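Local coordinates for mite allergen Der p 5 (PDB 3MQ1), which is an IgE-binding allergen of the house dust mite, a helical protein that self-associates into dimers and larger oligomers, its physiological role being unsettled, at residues L60-M64 and L77-K81. Sequence-based numbering, arbitrary orientation.
Sequences LDRLM and LEMAK. With PO4 (phosphate ion), chain U.
The carboxylate of Asp-61 meets the ammonium group of Lys-81 in a salt bridge between helices 36-63 and 71-99: NZ of Lys-81 lies 2.8 Å from OD1 of Asp-61, on the syn side and 16° out of the carboxylate plane. Lys-81 gets there fully stretched, CG anti to the backbone N (chi1 -179°), its chain nearly perpendicular to the aspartate side chain. A phosphate oxygen approaches the guanidinium of Arg-62, which is turned away from helix 71-99, edge-on and close to its plane; this oxygen, O3, takes a hydrogen bond from NH2 of Arg-62 at 2.6 Å and a weak one from NH1. The ion probably comes from the crystallisation liquor.

Beside the salt bridge the two segments meet through apolar side chains, chiefly leucines. CD1 of Leu-60 lies over the backbone of the facing helix, 3.5 Å from N of Lys-81, while its CD2 faces CD2 of Leu-77 and CB of Ala-80. Both branches of Leu-77 make contact with residues 60-64: CD2 comes within 3.7 Å of CD1 of Leu-63, and CD1 lies 3.7 Å from CG of Met-64. This packing joins the end of the second helix to the early turns of the third in the three-helix chain, close to the connection between them; residues 77-81 also belong to an immunodominant conformational IgE-binding epitope. The side chain of Leu-63 lies nearly perpendicular to that of Leu-77, whereas Met-64 and Leu-77 run past each other in opposite directions. A bend at the last torsion of Met-64 (chi3 61°) brings CE to 4.2 Å from CG of Glu-78. Met-52 of a second subunit packs on Leu-60 and Leu-63, and Gln-12 of that subunit on Ala-80.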
loop_
_atom_site.group_PDB
_atom_site.type_symbol
_atom_site.label_atom_id
_atom_site.label_comp_id
_atom_site.label_asym_id
_atom_site.label_seq_id
_atom_site.Cartn_x
_atom_site.Cartn_y
_atom_site.Cartn_z
ATOM N N LEU B 60 -1.761 14.432 -21.894
ATOM C CA LEU B 60 -1.350 13.394 -20.957
ATOM C C LEU B 60 -2.174 12.124 -21.135
ATOM O O LEU B 60 -1.692 11.020 -20.884
ATOM C CB LEU B 60 -1.467 13.899 -19.518
ATOM C CG LEU B 60 -0.550 15.066 -19.152
ATOM C CD1 LEU B 60 -0.864 15.582 -17.758
ATOM C CD2 LEU B 60 0.909 14.652 -19.262
ATOM N N ASP B 61 -3.421 12.289 -21.564
ATOM C CA ASP B 61 -4.298 11.154 -21.824
ATOM C C ASP B 61 -3.856 10.411 -23.079
ATOM O O ASP B 61 -3.909 9.182 -23.136
ATOM C CB ASP B 61 -5.749 11.618 -21.973
ATOM C CG ASP B 61 -6.393 11.955 -20.641
ATOM O OD1 ASP B 61 -5.935 11.423 -19.609
ATOM O OD2 ASP B 61 -7.359 12.745 -20.630
ATOM N N ARG B 62 -3.420 11.166 -24.081
ATOM C CA ARG B 62 -2.947 10.592 -25.334
ATOM C C ARG B 62 -1.650 9.823 -25.120
ATOM O O ARG B 62 -1.478 8.718 -25.636
ATOM C CB ARG B 62 -2.734 11.692 -26.374
ATOM C CG ARG B 62 -3.988 12.479 -26.709
ATOM C CD ARG B 62 -3.651 13.783 -27.411
ATOM N NE ARG B 62 -4.841 14.591 -27.655
ATOM C CZ ARG B 62 -4.819 15.836 -28.118
ATOM N NH1 ARG B 62 -3.662 16.428 -28.387
ATOM N NH2 ARG B 62 -5.956 16.490 -28.309
ATOM N N LEU B 63 -0.739 10.417 -24.355
ATOM C CA LEU B 63 0.552 9.803 -24.070
ATOM C C LEU B 63 0.393 8.450 -23.390
ATOM O O LEU B 63 1.119 7.505 -23.692
ATOM C CB LEU B 63 1.397 10.728 -23.195
ATOM C CG LEU B 63 1.839 12.044 -23.835
ATOM C CD1 LEU B 63 2.476 12.959 -22.802
ATOM C CD2 LEU B 63 2.795 11.781 -24.989
ATOM N N MET B 64 -0.560 8.364 -22.468
ATOM C CA MET B 64 -0.807 7.128 -21.734
ATOM C C MET B 64 -1.276 6.012 -22.662
ATOM O O MET B 64 -1.212 4.833 -22.312
ATOM C CB MET B 64 -1.839 7.359 -20.628
ATOM C CG MET B 64 -1.382 8.322 -19.545
ATOM S SD MET B 64 -2.654 8.634 -18.303
ATOM C CE MET B 64 -2.903 6.986 -17.650
ATOM N N LEU B 77 3.196 10.178 -15.883
ATOM C CA LEU B 77 2.035 10.725 -16.575
ATOM C C LEU B 77 0.838 10.828 -15.636
ATOM O O LEU B 77 0.131 11.835 -15.626
ATOM C CB LEU B 77 1.679 9.865 -17.787
ATOM C CG LEU B 77 2.697 9.851 -18.929
ATOM C CD1 LEU B 77 2.277 8.871 -20.012
ATOM C CD2 LEU B 77 2.870 11.249 -19.502
ATOM N N GLU B 78 0.618 9.778 -14.849
ATOM C CA GLU B 78 -0.475 9.760 -13.883
ATOM C C GLU B 78 -0.359 10.920 -12.899
ATOM O O GLU B 78 -1.332 11.626 -12.641
ATOM C CB GLU B 78 -0.504 8.429 -13.125
ATOM C CG GLU B 78 -0.895 7.231 -13.975
ATOM C CD GLU B 78 -0.926 5.940 -13.181
ATOM O OE1 GLU B 78 -0.576 5.968 -11.982
ATOM O OE2 GLU B 78 -1.302 4.895 -13.755
ATOM N N MET B 79 0.839 11.109 -12.353
ATOM C CA MET B 79 1.091 12.192 -11.409
ATOM C C MET B 79 0.930 13.553 -12.072
ATOM O O MET B 79 0.361 14.475 -11.489
ATOM C CB MET B 79 2.492 12.069 -10.810
ATOM C CG MET B 79 2.679 10.857 -9.916
ATOM S SD MET B 79 1.502 10.826 -8.551
ATOM C CE MET B 79 1.861 12.390 -7.757
ATOM N N ALA B 80 1.438 13.672 -13.294
ATOM C CA ALA B 80 1.332 14.914 -14.048
ATOM C C ALA B 80 -0.130 15.290 -14.256
ATOM O O ALA B 80 -0.495 16.463 -14.198
ATOM C CB ALA B 80 2.043 14.785 -15.385
ATOM N N LYS B 81 -0.962 14.281 -14.492
ATOM C CA LYS B 81 -2.391 14.491 -14.688
ATOM C C LYS B 81 -3.086 14.751 -13.356
ATOM O O LYS B 81 -4.014 15.555 -13.275
ATOM C CB LYS B 81 -3.018 13.281 -15.383
ATOM C CG LYS B 81 -4.509 13.414 -15.642
ATOM C CD LYS B 81 -5.079 12.150 -16.268
ATOM C CE LYS B 81 -6.573 12.281 -16.515
ATOM N NZ LYS B 81 -7.160 11.034 -17.079
HETATM P P PO4 U . -5.412 19.750 -26.854
HETATM O O1 PO4 U . -6.315 19.002 -25.900
HETATM O O2 PO4 U . -4.051 19.920 -26.226
HETATM O O3 PO4 U . -5.257 18.970 -28.135
HETATM O O4 PO4 U . -6.008 21.103 -27.157
#